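Local coordinates for protein CghA (Chaetomium globosum, PDB 6KBC) that belongs to the Diels-Alderase family of the calycin clan, is built of two beta-rich halves, and binds the ligand WK1, at residues A[49-54]-A[158-163]; A[184-189]-A[226-231]. One frame throughout, in Å; residues are numbered along the deposited sequence.

Contact 1. Residues A[49-54]-A[158-163]; sequences WLFDAM and LTHRSL
His160 meets the strand 49-54 with the edge of its imidazole, and Asp52 receives it with a backbone oxygen instead of its carboxylate. NE2 donates to Asp52 O across 2.7 Å, and the bond is nearly straight at 171°. The oxygen lies close to the imidazole plane, while the donor sits in the plane of the carbonyl, so one strong bond joins two flat groups and restricts the tilt of the ring. With CG anti to the carbonyl carbon (chi1 -68°), the ring leaves its strand on the side facing 49-54, to which the CB already points. The other ring nitrogen, ND1, makes a weak hydrogen bond with Thr144 OG1.

Phe51 comes to the same imidazole edge. Its CB approaches His160 CE1 to 3.9 Å, and that carbon also lies at the phenyl edge, near the plane of the Phe51 ring, with CD2 its nearest ring atom. The two side chains cross obliquely and do not stack. Leu158 divides its methyls between two tasks. CD2 covers one face of the His160 ring, 3.6 Å above its plane and displaced toward the rim, whereas CD1 packs against Ala53 CB at 3.7 Å and lies 4.0 Å from Asp52 C. The Asp52 CB points to the other side of its strand, where the carboxylate binds Gly225 N and forms a salt bridge with Arg246.

Phe51 and Ala53 thus face 158-162, whose axis passes 7.8 Å from that of 49-54 at 88°. All the touching residues are buried. Such nearly perpendicular strands, joined through inward side chains without backbone pairing, are consistent with opposed walls of a curled antiparallel sheet, as in the barrels of calycins.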
ATOM      1  N   TRP A  49      -7.850  -0.591  -3.743  1.00 26.28           N
ATOM      2  CA  TRP A  49      -7.091   0.138  -4.748  1.00 28.64           C
ATOM      3  C   TRP A  49      -6.378   1.266  -4.022  1.00 25.19           C
ATOM      4  O   TRP A  49      -7.033   2.149  -3.460  1.00 27.70           O
ATOM      5  CB  TRP A  49      -8.004   0.704  -5.844  1.00 29.15           C
ATOM      6  CG  TRP A  49      -8.728  -0.341  -6.652  1.00 30.87           C
ATOM      7  CD1 TRP A  49      -8.404  -0.782  -7.907  1.00 30.07           C
ATOM      8  CD2 TRP A  49      -9.890  -1.072  -6.258  1.00 31.52           C
ATOM      9  NE1 TRP A  49      -9.303  -1.732  -8.318  1.00 31.80           N
ATOM     10  CE2 TRP A  49     -10.222  -1.932  -7.323  1.00 32.44           C
ATOM     11  CE3 TRP A  49     -10.683  -1.084  -5.107  1.00 27.99           C
ATOM     12  CZ2 TRP A  49     -11.313  -2.797  -7.269  1.00 34.23           C
ATOM     13  CZ3 TRP A  49     -11.767  -1.943  -5.058  1.00 32.07           C
ATOM     14  CH2 TRP A  49     -12.067  -2.788  -6.128  1.00 34.37           C
ATOM     15  N   LEU A  50      -5.051   1.228  -4.012  1.00 24.94           N
ATOM     16  CA  LEU A  50      -4.260   2.195  -3.258  1.00 25.08           C
ATOM     17  C   LEU A  50      -3.507   3.113  -4.207  1.00 23.41           C
ATOM     18  O   LEU A  50      -2.891   2.651  -5.172  1.00 25.66           O
ATOM     19  CB  LEU A  50      -3.257   1.492  -2.327  1.00 24.77           C
ATOM     20  CG  LEU A  50      -2.272   2.346  -1.506  1.00 23.66           C
ATOM     21  CD1 LEU A  50      -1.942   1.621  -0.189  1.00 23.87           C
ATOM     22  CD2 LEU A  50      -0.974   2.666  -2.280  1.00 22.10           C
ATOM     23  N   PHE A  51      -3.515   4.409  -3.900  1.00 25.70           N
ATOM     24  CA  PHE A  51      -2.779   5.408  -4.670  1.00 26.09           C
ATOM     25  C   PHE A  51      -2.060   6.307  -3.682  1.00 21.51           C
ATOM     26  O   PHE A  51      -2.666   6.768  -2.715  1.00 24.09           O
ATOM     27  CB  PHE A  51      -3.698   6.274  -5.555  1.00 27.01           C
ATOM     28  CG  PHE A  51      -4.557   5.489  -6.515  1.00 26.11           C
ATOM     29  CD1 PHE A  51      -5.739   4.906  -6.088  1.00 29.63           C
ATOM     30  CD2 PHE A  51      -4.194   5.371  -7.849  1.00 25.15           C
ATOM     31  CE1 PHE A  51      -6.538   4.188  -6.986  1.00 29.83           C
ATOM     32  CE2 PHE A  51      -4.986   4.663  -8.749  1.00 28.49           C
ATOM     33  CZ  PHE A  51      -6.158   4.072  -8.312  1.00 28.81           C
ATOM     34  N   ASP A  52      -0.785   6.592  -3.924  1.00 23.89           N
ATOM     35  CA  ASP A  52      -0.098   7.454  -2.977  1.00 26.27           C
ATOM     36  C   ASP A  52       0.878   8.369  -3.697  1.00 23.89           C
ATOM     37  O   ASP A  52       1.115   8.256  -4.904  1.00 24.78           O
ATOM     38  CB  ASP A  52       0.630   6.655  -1.878  1.00 24.54           C
ATOM     39  CG  ASP A  52       1.636   5.668  -2.431  1.00 29.00           C
ATOM     40  OD1 ASP A  52       2.147   5.896  -3.556  1.00 28.44           O
ATOM     41  OD2 ASP A  52       1.933   4.664  -1.733  1.00 30.10           O
ATOM     42  N   ALA A  53       1.457   9.274  -2.920  1.00 23.22           N
ATOM     43  CA  ALA A  53       2.405  10.233  -3.452  1.00 23.92           C
ATOM     44  C   ALA A  53       3.184  10.786  -2.276  1.00 23.98           C
ATOM     45  O   ALA A  53       2.615  11.015  -1.211  1.00 26.40           O
ATOM     46  CB  ALA A  53       1.683  11.367  -4.181  1.00 23.34           C
ATOM     47  N   MET A  54       4.479  10.998  -2.454  1.00 21.71           N
ATOM     48  CA  MET A  54       5.166  11.775  -1.442  1.00 29.06           C
ATOM     49  C   MET A  54       6.238  12.607  -2.097  1.00 28.11           C
ATOM     50  O   MET A  54       6.758  12.241  -3.148  1.00 24.68           O
ATOM     51  CB  MET A  54       5.790  10.897  -0.378  1.00 26.86           C
ATOM     52  CG  MET A  54       6.895  10.027  -0.901  1.00 30.26           C
ATOM     53  SD  MET A  54       7.460   9.109   0.534  1.00 38.06           S
ATOM     54  CE  MET A  54       8.248  10.393   1.478  1.00 25.95           C
ATOM     55  N   LEU A 158      -4.777  13.926  -7.549  1.00 28.88           N
ATOM     56  CA  LEU A 158      -3.504  13.236  -7.553  1.00 28.77           C
ATOM     57  C   LEU A 158      -3.343  12.609  -8.918  1.00 26.94           C
ATOM     58  O   LEU A 158      -4.310  12.079  -9.472  1.00 30.82           O
ATOM     59  CB  LEU A 158      -3.463  12.121  -6.486  1.00 25.21           C
ATOM     60  CG  LEU A 158      -2.136  11.386  -6.325  1.00 30.56           C
ATOM     61  CD1 LEU A 158      -1.918  10.941  -4.890  1.00 30.33           C
ATOM     62  CD2 LEU A 158      -2.155  10.171  -7.257  1.00 30.22           C
ATOM     63  N   THR A 159      -2.130  12.623  -9.448  1.00 24.89           N
ATOM     64  CA  THR A 159      -1.893  11.932 -10.702  1.00 27.49           C
ATOM     65  C   THR A 159      -0.573  11.197 -10.636  1.00 26.37           C
ATOM     66  O   THR A 159       0.353  11.603  -9.935  1.00 29.91           O
ATOM     67  CB  THR A 159      -1.875  12.876 -11.928  1.00 31.79           C
ATOM     68  OG1 THR A 159      -0.641  13.606 -11.954  1.00 31.24           O
ATOM     69  CG2 THR A 159      -3.053  13.834 -11.898  1.00 31.37           C
ATOM     70  N   HIS A 160      -0.512  10.099 -11.373  1.00 24.08           N
ATOM     71  CA  HIS A 160       0.694   9.315 -11.553  1.00 25.32           C
ATOM     72  C   HIS A 160       1.062   9.299 -13.021  1.00 25.87           C
ATOM     73  O   HIS A 160       0.189   9.163 -13.877  1.00 27.17           O
ATOM     74  CB  HIS A 160       0.496   7.863 -11.098  1.00 26.36           C
ATOM     75  CG  HIS A 160       0.311   7.696  -9.623  1.00 24.43           C
ATOM     76  ND1 HIS A 160      -0.693   6.925  -9.078  1.00 29.83           N
ATOM     77  CD2 HIS A 160       1.056   8.133  -8.579  1.00 25.16           C
ATOM     78  CE1 HIS A 160      -0.585   6.926  -7.759  1.00 26.36           C
ATOM     79  NE2 HIS A 160       0.469   7.652  -7.432  1.00 25.47           N
ATOM     80  N   ARG A 161       2.355   9.381 -13.298  1.00 27.35           N
ATOM     81  CA  ARG A 161       2.923   9.139 -14.622  1.00 32.23           C
ATOM     82  C   ARG A 161       3.878   7.979 -14.408  1.00 29.69           C
ATOM     83  O   ARG A 161       4.959   8.177 -13.846  1.00 26.95           O
ATOM     84  CB  ARG A 161       3.668  10.365 -15.144  1.00 28.67           C
ATOM     85  CG  ARG A 161       2.757  11.520 -15.463  1.00 42.47           C
ATOM     86  CD  ARG A 161       1.397  11.053 -15.938  1.00 43.67           C
ATOM     87  NE  ARG A 161       0.434  12.150 -16.060  1.00 53.64           N
ATOM     88  CZ  ARG A 161       0.099  12.754 -17.194  1.00 45.67           C
ATOM     89  NH1 ARG A 161       0.694  12.404 -18.324  1.00 53.08           N
ATOM     90  NH2 ARG A 161      -0.813  13.726 -17.186  1.00 53.23           N
ATOM     91  N   SER A 162       3.489   6.782 -14.845  1.00 27.98           N
ATOM     92  CA  SER A 162       4.293   5.606 -14.550  1.00 28.90           C
ATOM     93  C   SER A 162       5.689   5.750 -15.124  1.00 30.40           C
ATOM     94  O   SER A 162       5.874   6.237 -16.242  1.00 27.29           O
ATOM     95  CB  SER A 162       3.637   4.346 -15.113  1.00 30.74           C
ATOM     96  OG  SER A 162       4.459   3.220 -14.852  1.00 32.58           O
ATOM     97  N   LEU A 163       6.687   5.327 -14.350  1.00 26.19           N
ATOM     98  CA  LEU A 163       8.032   5.279 -14.896  1.00 27.19           C
ATOM     99  C   LEU A 163       8.286   3.998 -15.684  1.00 27.80           C
ATOM    100  O   LEU A 163       9.401   3.806 -16.181  1.00 29.77           O
ATOM    101  CB  LEU A 163       9.054   5.445 -13.769  1.00 27.95           C
ATOM    102  CG  LEU A 163       8.904   6.782 -13.020  1.00 28.88           C
ATOM    103  CD1 LEU A 163      10.112   7.080 -12.159  1.00 28.89           C
ATOM    104  CD2 LEU A 163       8.662   7.946 -14.015  1.00 30.14           C
TER

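Contact 2. Residues A[184-189]-A[226-231]; sequences FRPIAM and MDRSWL
Asp227 OD2 accepts hydrogen bonds from water 1, at 2.8 Å, and from Trp183 NE1. The same water accepts from Arg185 NH1 at 3.0 Å, so the carboxylate and the guanidinium are bridged by solvent across a beta bulge between antiparallel strands. The two side chains run side by side in the same direction, and Asp227 OD1 touches the aliphatic Arg185 CG at 3.5 Å. Each has a further partner: Asp227 OD1 forms a salt bridge with Arg246, and Arg185 NH1 binds Asn272 O.

At the bulge, Arg185 and Pro186 together lie opposite the single residue Asp227. Phe184 and Arg228 form a hydrogen-bonded pair before it, with Phe184 O accepting from Arg228 N at 2.8 Å. Beyond it Ile187 pairs with Met226, where Ile187 O accepts a sound bond from Met226 N but the return bond to Met226 O is weak. Pro186, which has no N-H to offer, brings CD to 3.1 Å from Met226 O, while its CG packs on Met226 SD and on Arg228 CB. The chain then turns a corner through 186-188.

The end of the Arg228 side chain leads away from 184-189, with a bend at chi2 (64°) that places CD, and Trp230 CE3 lies over the centre of its guanidinium face. That group also binds Asn32 O and Glu47. Phe184 and Trp230 meet rim to rim with planes 84° apart, Phe184 CE1 reaching Trp230 CZ3 at 3.4 Å.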
ATOM      1  N   PHE A 184      -0.245  -6.563  -4.852  1.00 22.84           N
ATOM      2  CA  PHE A 184       0.882  -6.320  -5.726  1.00 21.60           C
ATOM      3  C   PHE A 184       0.707  -4.916  -6.295  1.00 21.88           C
ATOM      4  O   PHE A 184      -0.209  -4.183  -5.911  1.00 25.51           O
ATOM      5  CB  PHE A 184       0.978  -7.416  -6.795  1.00 26.22           C
ATOM      6  CG  PHE A 184      -0.248  -7.516  -7.648  1.00 29.29           C
ATOM      7  CD1 PHE A 184      -1.314  -8.331  -7.263  1.00 29.86           C
ATOM      8  CD2 PHE A 184      -0.361  -6.767  -8.807  1.00 29.01           C
ATOM      9  CE1 PHE A 184      -2.467  -8.400  -8.031  1.00 30.50           C
ATOM     10  CE2 PHE A 184      -1.503  -6.838  -9.586  1.00 31.35           C
ATOM     11  CZ  PHE A 184      -2.554  -7.655  -9.203  1.00 29.86           C
ATOM     12  N   ARG A 185       1.575  -4.541  -7.221  1.00 23.34           N
ATOM     13  CA  ARG A 185       1.682  -3.142  -7.622  1.00 22.43           C
ATOM     14  C   ARG A 185       1.450  -2.990  -9.117  1.00 22.96           C
ATOM     15  O   ARG A 185       2.379  -3.186  -9.920  1.00 25.46           O
ATOM     16  CB  ARG A 185       3.046  -2.593  -7.209  1.00 21.85           C
ATOM     17  CG  ARG A 185       3.153  -2.497  -5.681  1.00 22.36           C
ATOM     18  CD  ARG A 185       4.585  -2.379  -5.197  1.00 20.35           C
ATOM     19  NE  ARG A 185       5.337  -3.600  -5.429  1.00 26.55           N
ATOM     20  CZ  ARG A 185       5.350  -4.641  -4.600  1.00 22.79           C
ATOM     21  NH1 ARG A 185       4.659  -4.597  -3.468  1.00 21.24           N
ATOM     22  NH2 ARG A 185       6.057  -5.715  -4.910  1.00 22.57           N
ATOM     23  N   PRO A 186       0.236  -2.642  -9.536  1.00 23.15           N
ATOM     24  CA  PRO A 186       0.010  -2.370 -10.966  1.00 24.42           C
ATOM     25  C   PRO A 186       0.914  -1.282 -11.508  1.00 27.14           C
ATOM     26  O   PRO A 186       1.341  -1.356 -12.670  1.00 27.82           O
ATOM     27  CB  PRO A 186      -1.465  -1.965 -11.003  1.00 23.70           C
ATOM     28  CG  PRO A 186      -2.070  -2.734  -9.872  1.00 24.08           C
ATOM     29  CD  PRO A 186      -1.025  -2.636  -8.773  1.00 20.71           C
ATOM     30  N   ILE A 187       1.221  -0.264 -10.707  1.00 24.25           N
ATOM     31  CA  ILE A 187       2.249   0.707 -11.056  1.00 24.66           C
ATOM     32  C   ILE A 187       3.229   0.792  -9.898  1.00 23.03           C
ATOM     33  O   ILE A 187       2.897   1.329  -8.831  1.00 21.80           O
ATOM     34  CB  ILE A 187       1.679   2.088 -11.387  1.00 27.61           C
ATOM     35  CG1 ILE A 187       0.667   1.979 -12.530  1.00 29.58           C
ATOM     36  CG2 ILE A 187       2.815   3.008 -11.754  1.00 24.70           C
ATOM     37  CD1 ILE A 187      -0.192   3.214 -12.689  1.00 28.32           C
ATOM     38  N   ALA A 188       4.436   0.278 -10.122  1.00 24.67           N
ATOM     39  CA  ALA A 188       5.442   0.188  -9.073  1.00 26.80           C
ATOM     40  C   ALA A 188       5.971   1.563  -8.701  1.00 29.00           C
ATOM     41  O   ALA A 188       6.205   1.840  -7.517  1.00 24.62           O
ATOM     42  CB  ALA A 188       6.583  -0.715  -9.541  1.00 24.20           C
ATOM     43  N   MET A 189       6.168   2.434  -9.695  1.00 23.48           N
ATOM     44  CA  MET A 189       6.833   3.712  -9.469  1.00 22.43           C
ATOM     45  C   MET A 189       6.321   4.722 -10.489  1.00 27.71           C
ATOM     46  O   MET A 189       6.279   4.428 -11.690  1.00 25.65           O
ATOM     47  CB  MET A 189       8.350   3.561  -9.601  1.00 22.98           C
ATOM     48  CG  MET A 189       9.144   4.826  -9.328  1.00 25.79           C
ATOM     49  SD  MET A 189       8.788   5.563  -7.720  1.00 25.74           S
ATOM     50  CE  MET A 189      10.271   6.591  -7.653  1.00 27.30           C
ATOM     51  N   MET A 226       0.705   2.716  -7.477  1.00 23.39           N
ATOM     52  CA  MET A 226      -0.672   2.218  -7.403  1.00 24.20           C
ATOM     53  C   MET A 226      -0.580   0.757  -6.974  1.00 25.54           C
ATOM     54  O   MET A 226       0.148   0.025  -7.589  1.00 23.46           O
ATOM     55  CB  MET A 226      -1.374   2.353  -8.748  1.00 27.18           C
ATOM     56  CG  MET A 226      -2.852   2.181  -8.637  1.00 32.48           C
ATOM     57  SD  MET A 226      -3.274   0.472  -8.777  1.00 36.16           S
ATOM     58  CE  MET A 226      -4.873   0.442  -7.989  1.00 30.46           C
ATOM     59  N   ASP A 227      -1.218   0.429  -5.862  1.00 23.11           N
ATOM     60  CA  ASP A 227      -1.206  -0.944  -5.312  1.00 24.08           C
ATOM     61  C   ASP A 227      -2.614  -1.519  -5.436  1.00 25.37           C
ATOM     62  O   ASP A 227      -3.549  -0.797  -5.254  1.00 25.81           O
ATOM     63  CB  ASP A 227      -0.708  -0.988  -3.874  1.00 22.36           C
ATOM     64  CG  ASP A 227       0.761  -0.650  -3.700  1.00 25.68           C
ATOM     65  OD1 ASP A 227       1.264   0.147  -4.433  1.00 26.54           O
ATOM     66  OD2 ASP A 227       1.362  -1.203  -2.827  1.00 26.99           O
ATOM     67  N   ARG A 228      -2.686  -2.812  -5.670  1.00 26.45           N
ATOM     68  CA  ARG A 228      -3.960  -3.488  -5.879  1.00 24.66           C
ATOM     69  C   ARG A 228      -3.984  -4.734  -5.018  1.00 24.22           C
ATOM     70  O   ARG A 228      -3.024  -5.508  -5.025  1.00 26.04           O
ATOM     71  CB  ARG A 228      -4.153  -3.851  -7.354  1.00 26.98           C
ATOM     72  CG  ARG A 228      -5.341  -4.746  -7.650  1.00 28.74           C
ATOM     73  CD  ARG A 228      -6.667  -4.103  -7.320  1.00 29.94           C
ATOM     74  NE  ARG A 228      -7.748  -4.857  -7.956  1.00 32.41           N
ATOM     75  CZ  ARG A 228      -8.802  -5.370  -7.323  1.00 32.37           C
ATOM     76  NH1 ARG A 228      -8.956  -5.218  -6.019  1.00 31.78           N
ATOM     77  NH2 ARG A 228      -9.721  -6.036  -8.012  1.00 36.59           N
ATOM     78  N   SER A 229      -5.078  -4.924  -4.291  1.00 26.61           N
ATOM     79  CA  SER A 229      -5.188  -6.036  -3.369  1.00 27.39           C
ATOM     80  C   SER A 229      -6.608  -6.576  -3.376  1.00 30.46           C
ATOM     81  O   SER A 229      -7.575  -5.838  -3.598  1.00 30.30           O
ATOM     82  CB  SER A 229      -4.813  -5.619  -1.952  1.00 26.22           C
ATOM     83  OG  SER A 229      -5.043  -6.668  -1.015  1.00 27.61           O
ATOM     84  N   TRP A 230      -6.721  -7.876  -3.125  1.00 27.92           N
ATOM     85  CA  TRP A 230      -8.013  -8.452  -2.773  1.00 32.80           C
ATOM     86  C   TRP A 230      -7.789  -9.733  -1.980  1.00 31.07           C
ATOM     87  O   TRP A 230      -6.826 -10.464  -2.216  1.00 29.49           O
ATOM     88  CB  TRP A 230      -8.872  -8.701  -4.018  1.00 29.92           C
ATOM     89  CG  TRP A 230      -8.379  -9.795  -4.905  1.00 30.51           C
ATOM     90  CD1 TRP A 230      -8.762 -11.106  -4.886  1.00 31.91           C
ATOM     91  CD2 TRP A 230      -7.432  -9.669  -5.973  1.00 29.27           C
ATOM     92  NE1 TRP A 230      -8.101 -11.804  -5.872  1.00 29.92           N
ATOM     93  CE2 TRP A 230      -7.274 -10.945  -6.546  1.00 29.59           C
ATOM     94  CE3 TRP A 230      -6.687  -8.604  -6.487  1.00 28.31           C
ATOM     95  CZ2 TRP A 230      -6.408 -11.183  -7.611  1.00 30.65           C
ATOM     96  CZ3 TRP A 230      -5.837  -8.841  -7.539  1.00 30.81           C
ATOM     97  CH2 TRP A 230      -5.703 -10.119  -8.093  1.00 31.47           C
ATOM     98  N   LEU A 231      -8.689  -9.980  -1.033  1.00 31.84           N
ATOM     99  CA  LEU A 231      -8.655 -11.124  -0.128  1.00 38.13           C
ATOM    100  C   LEU A 231     -10.083 -11.614   0.050  1.00 39.58           C
ATOM    101  O   LEU A 231     -10.988 -10.791   0.252  1.00 39.80           O
ATOM    102  CB  LEU A 231      -8.103 -10.749   1.251  1.00 35.30           C
ATOM    103  CG  LEU A 231      -6.620 -10.542   1.429  1.00 41.27           C
ATOM    104  CD1 LEU A 231      -6.271  -9.105   1.040  1.00 36.62           C
ATOM    105  CD2 LEU A 231      -6.300 -10.812   2.895  1.00 35.32           C
TER
HETATM  106  O   HOH W   1       3.761  -2.285  -1.737  1.00 25.36           O
HETATM  107  O   HOH W   2       3.129   0.563  -6.263  1.00 25.92           O

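In the fold
From the N terminus, the chain runs through 49-54 and then more than a hundred residues, over half of them in strands, before 158-163 closes contact 1. Contact 2 opens only afterwards, at 184-189, and is closed by 226-231, so the two loops follow in series. They nevertheless share strand neighbours: 46-54 pairs with 223-231, probably through a hydrogen bond from Leu50 N to Asp227 O, and 181-200 pairs with 154-162, just past whose end Leu163 N probably bonds to Met189 O. Contact 2 links these two pairs by backbone pairing that runs into the corner at 186-188, contact 1 by side chains and one side-chain-to-backbone bond. Phe51 packs on Met226 between the contacts, and Leu50 and Leu231 both touch WK1.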